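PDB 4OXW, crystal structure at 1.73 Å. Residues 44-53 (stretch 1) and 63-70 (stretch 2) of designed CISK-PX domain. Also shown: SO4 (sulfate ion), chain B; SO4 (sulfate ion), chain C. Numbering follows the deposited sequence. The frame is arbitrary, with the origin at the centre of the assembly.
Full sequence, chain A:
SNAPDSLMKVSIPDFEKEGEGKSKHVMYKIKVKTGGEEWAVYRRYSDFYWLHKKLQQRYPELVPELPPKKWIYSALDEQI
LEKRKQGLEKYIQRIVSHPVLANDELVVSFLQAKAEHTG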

# COMPACT_ATOMS: atom_id res chain seq x y z
N ARG A 44 1.75 -2.14 -6.08
CA ARG A 44 0.72 -3.16 -6.28
C ARG A 44 0.30 -3.81 -4.98
O ARG A 44 1.05 -3.77 -4.00
CB ARG A 44 1.28 -4.30 -7.22
CG ARG A 44 1.74 -3.86 -8.57
CD ARG A 44 2.57 -4.97 -9.20
NE ARG A 44 1.77 -6.18 -9.34
CZ ARG A 44 2.28 -7.41 -9.41
NH1 ARG A 44 3.60 -7.59 -9.38
NH2 ARG A 44 1.47 -8.45 -9.55
N TYR A 45 -0.85 -4.46 -4.96
CA TYR A 45 -1.29 -5.20 -3.79
C TYR A 45 -0.22 -6.18 -3.34
O TYR A 45 0.05 -6.34 -2.15
CB TYR A 45 -2.59 -6.00 -4.03
CG TYR A 45 -2.99 -6.83 -2.84
CD1 TYR A 45 -3.66 -6.28 -1.75
CD2 TYR A 45 -2.70 -8.21 -2.78
CE1 TYR A 45 -4.02 -7.05 -0.65
CE2 TYR A 45 -3.04 -8.95 -1.69
CZ TYR A 45 -3.67 -8.39 -0.61
OH TYR A 45 -4.03 -9.14 0.48
N SER A 46 0.42 -6.84 -4.30
CA SER A 46 1.46 -7.85 -3.95
C SER A 46 2.65 -7.20 -3.28
O SER A 46 3.33 -7.86 -2.49
CB SER A 46 1.90 -8.63 -5.18
OG SER A 46 2.41 -7.79 -6.19
N ASP A 47 2.93 -5.93 -3.58
CA ASP A 47 3.98 -5.20 -2.84
C ASP A 47 3.59 -5.01 -1.37
O ASP A 47 4.40 -5.23 -0.43
CB ASP A 47 4.32 -3.88 -3.45
CG ASP A 47 4.79 -3.98 -4.89
OD1 ASP A 47 5.57 -4.89 -5.18
OD2 ASP A 47 4.47 -3.05 -5.65
N PHE A 48 2.37 -4.57 -1.13
CA PHE A 48 1.83 -4.46 0.22
C PHE A 48 1.83 -5.79 0.95
O PHE A 48 2.15 -5.86 2.13
CB PHE A 48 0.39 -3.98 0.26
CG PHE A 48 0.19 -2.52 -0.03
CD1 PHE A 48 0.07 -1.61 1.02
CD2 PHE A 48 0.03 -2.05 -1.32
CE1 PHE A 48 -0.19 -0.27 0.75
CE2 PHE A 48 -0.21 -0.70 -1.60
CZ PHE A 48 -0.34 0.19 -0.54
N TYR A 49 1.51 -6.88 0.24
CA TYR A 49 1.45 -8.20 0.85
C TYR A 49 2.85 -8.67 1.30
O TYR A 49 2.99 -9.18 2.41
CB TYR A 49 0.87 -9.18 -0.17
CG TYR A 49 0.61 -10.56 0.39
CD1 TYR A 49 -0.61 -10.88 0.97
CD2 TYR A 49 1.57 -11.53 0.28
CE1 TYR A 49 -0.84 -12.14 1.49
CE2 TYR A 49 1.35 -12.80 0.76
CZ TYR A 49 0.15 -13.09 1.36
OH TYR A 49 -0.04 -14.37 1.83
N TRP A 50 3.85 -8.47 0.46
CA TRP A 50 5.24 -8.78 0.80
C TRP A 50 5.70 -7.94 2.01
O TRP A 50 6.27 -8.51 2.96
CB TRP A 50 6.18 -8.57 -0.39
CG TRP A 50 7.55 -9.22 -0.20
CD1 TRP A 50 7.90 -10.50 -0.52
CD2 TRP A 50 8.70 -8.61 0.35
NE1 TRP A 50 9.23 -10.72 -0.19
CE2 TRP A 50 9.75 -9.57 0.33
CE3 TRP A 50 8.96 -7.34 0.86
CZ2 TRP A 50 11.01 -9.30 0.82
CZ3 TRP A 50 10.22 -7.07 1.32
CH2 TRP A 50 11.23 -8.05 1.30
N LEU A 51 5.43 -6.63 1.99
CA LEU A 51 5.78 -5.75 3.10
C LEU A 51 5.16 -6.30 4.39
O LEU A 51 5.81 -6.43 5.44
CB LEU A 51 5.26 -4.34 2.85
CG LEU A 51 5.41 -3.43 4.06
CD1 LEU A 51 6.89 -3.14 4.29
CD2 LEU A 51 4.63 -2.16 3.83
N HIS A 52 3.87 -6.64 4.33
CA HIS A 52 3.15 -7.12 5.47
C HIS A 52 3.76 -8.38 6.05
O HIS A 52 3.96 -8.50 7.26
CB HIS A 52 1.75 -7.45 5.03
CG HIS A 52 0.88 -7.93 6.13
ND1 HIS A 52 0.48 -7.11 7.17
CD2 HIS A 52 0.31 -9.13 6.35
CE1 HIS A 52 -0.30 -7.80 7.97
NE2 HIS A 52 -0.41 -9.03 7.51
N LYS A 53 4.05 -9.35 5.19
CA LYS A 53 4.60 -10.62 5.69
C LYS A 53 5.94 -10.38 6.38
O LYS A 53 6.20 -10.97 7.44
CB LYS A 53 4.74 -11.62 4.54
CG LYS A 53 3.42 -12.22 4.06
CD LYS A 53 2.66 -12.95 5.16
CE LYS A 53 1.32 -13.46 4.65
NZ LYS A 53 0.34 -13.68 5.75
S SO4 B . -1.45 -7.79 -7.79
O1 SO4 B . -2.78 -7.10 -7.80
O2 SO4 B . -1.13 -7.88 -9.26
O3 SO4 B . -0.36 -7.24 -6.96
O4 SO4 B . -1.70 -9.11 -7.19
S SO4 C . 4.04 -11.58 -9.48
O1 SO4 C . 2.62 -11.31 -9.83
O2 SO4 C . 4.75 -12.18 -10.64
O3 SO4 C . 4.74 -10.31 -9.12
O4 SO4 C . 4.10 -12.51 -8.32
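Stretch 2, residues 63-70: VPELPPKK

How does stretch 2 run along the helix? Residues 63-70 form an extended strip with no regular helix or strand, with prolines at 64, 67 and 68. Helix 45-53 runs the other way: Leu66 lies level with His52, their CA atoms 7.1 Å apart, whereas Lys69 lies level with Tyr45, CA to CA 8.7 Å. The strip therefore starts near the later turns and passes back toward the first, and the two together bury 463 Å².

Which bump fills the main hollow? Leu66 does, with the largest covered area of any residue here. Its CA-to-CB bond points toward the helix, and with chi1 t and chi2 p its methyls settle among side chains from successive turns. Leu66 CD2 lies 3.8 Å from Tyr49 CD1 and 4.1 Å from Tyr45 CZ, while Leu66 CD1 rests 4.1 Å from Phe48 CB; the Phe48 ring itself leads away from the strip.

What does His52 offer the strip? It presents a flat platform. Leu66 CB sits over one face of the ring, 3.7 Å from the centroid of the His52 ring and almost exactly on its normal, a CH-pi contact. At the ring's edge, His52 CE1 meets Pro64 O at 3.3 Å. Val63 also points toward the helix, bringing its CG1 to 3.3 Å from His52 ND1.

How is the other end held? Tyr45 starts sideways, but its ring reaches the strip, and Tyr45 OH donates a short hydrogen bond of 2.6 Å to Pro67 O, a carbonyl near the plane of the ring. The CA-to-CB bond of Pro68 points away from the helix, and its backbone passes beside the hydroxyl: Tyr45 OH is 3.3 Å from Pro68 C. Beyond it, the Lys69 side chain starts sideways but its end comes nearer, and Lys69 NZ donates a hydrogen bond to Tyr49 OH at 3.2 Å.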

# COMPACT_ATOMS: atom_id res chain seq x y z
N VAL A 63 1.71 -4.73 13.70
CA VAL A 63 1.23 -4.68 12.31
C VAL A 63 -0.29 -4.84 12.29
O VAL A 63 -0.83 -5.80 12.87
CB VAL A 63 1.91 -5.73 11.42
CG1 VAL A 63 1.39 -5.65 9.99
CG2 VAL A 63 3.42 -5.53 11.38
N PRO A 64 -0.99 -3.92 11.63
CA PRO A 64 -2.43 -4.01 11.47
C PRO A 64 -2.85 -5.11 10.49
O PRO A 64 -2.02 -5.68 9.78
CB PRO A 64 -2.82 -2.65 10.91
CG PRO A 64 -1.61 -2.10 10.30
CD PRO A 64 -0.44 -2.70 11.00
N GLU A 65 -4.14 -5.37 10.45
CA GLU A 65 -4.73 -6.27 9.50
C GLU A 65 -4.59 -5.76 8.04
O GLU A 65 -4.96 -4.64 7.74
CB GLU A 65 -6.22 -6.40 9.85
CG GLU A 65 -6.93 -7.42 8.99
CD GLU A 65 -8.44 -7.39 9.16
OE1 GLU A 65 -8.96 -6.45 9.84
OE2 GLU A 65 -9.11 -8.30 8.60
N LEU A 66 -4.07 -6.60 7.16
CA LEU A 66 -3.93 -6.25 5.76
C LEU A 66 -5.25 -6.61 5.06
O LEU A 66 -5.78 -7.67 5.32
CB LEU A 66 -2.82 -7.09 5.12
CG LEU A 66 -2.51 -6.75 3.64
CD1 LEU A 66 -1.76 -5.45 3.45
CD2 LEU A 66 -1.72 -7.85 2.99
N PRO A 67 -5.70 -5.79 4.12
CA PRO A 67 -6.86 -6.19 3.28
C PRO A 67 -6.63 -7.54 2.60
O PRO A 67 -5.51 -7.88 2.23
CB PRO A 67 -6.96 -5.05 2.25
CG PRO A 67 -6.38 -3.90 2.97
CD PRO A 67 -5.27 -4.42 3.82
N PRO A 68 -7.68 -8.33 2.48
CA PRO A 68 -7.52 -9.71 2.07
C PRO A 68 -7.18 -9.97 0.60
O PRO A 68 -7.45 -9.15 -0.30
CB PRO A 68 -8.90 -10.31 2.37
CG PRO A 68 -9.83 -9.21 2.24
CD PRO A 68 -9.09 -7.97 2.69
N LYS A 69 -6.63 -11.16 0.36
CA LYS A 69 -6.46 -11.67 -0.99
C LYS A 69 -7.83 -11.96 -1.58
O LYS A 69 -8.74 -12.36 -0.87
CB LYS A 69 -5.62 -12.96 -1.03
CG LYS A 69 -4.17 -12.75 -0.67
CD LYS A 69 -3.34 -14.00 -0.97
CE LYS A 69 -3.58 -15.08 0.06
NZ LYS A 69 -2.35 -15.92 0.27
N LYS A 70 -7.92 -11.72 -2.89
CA LYS A 70 -9.18 -11.88 -3.61
C LYS A 70 -8.89 -12.42 -4.98
O LYS A 70 -7.88 -12.13 -5.58
CB LYS A 70 -9.92 -10.54 -3.78
CG LYS A 70 -10.33 -9.87 -2.46
CD LYS A 70 -11.07 -8.54 -2.63
CE LYS A 70 -12.48 -8.78 -3.11
NZ LYS A 70 -13.33 -9.67 -2.25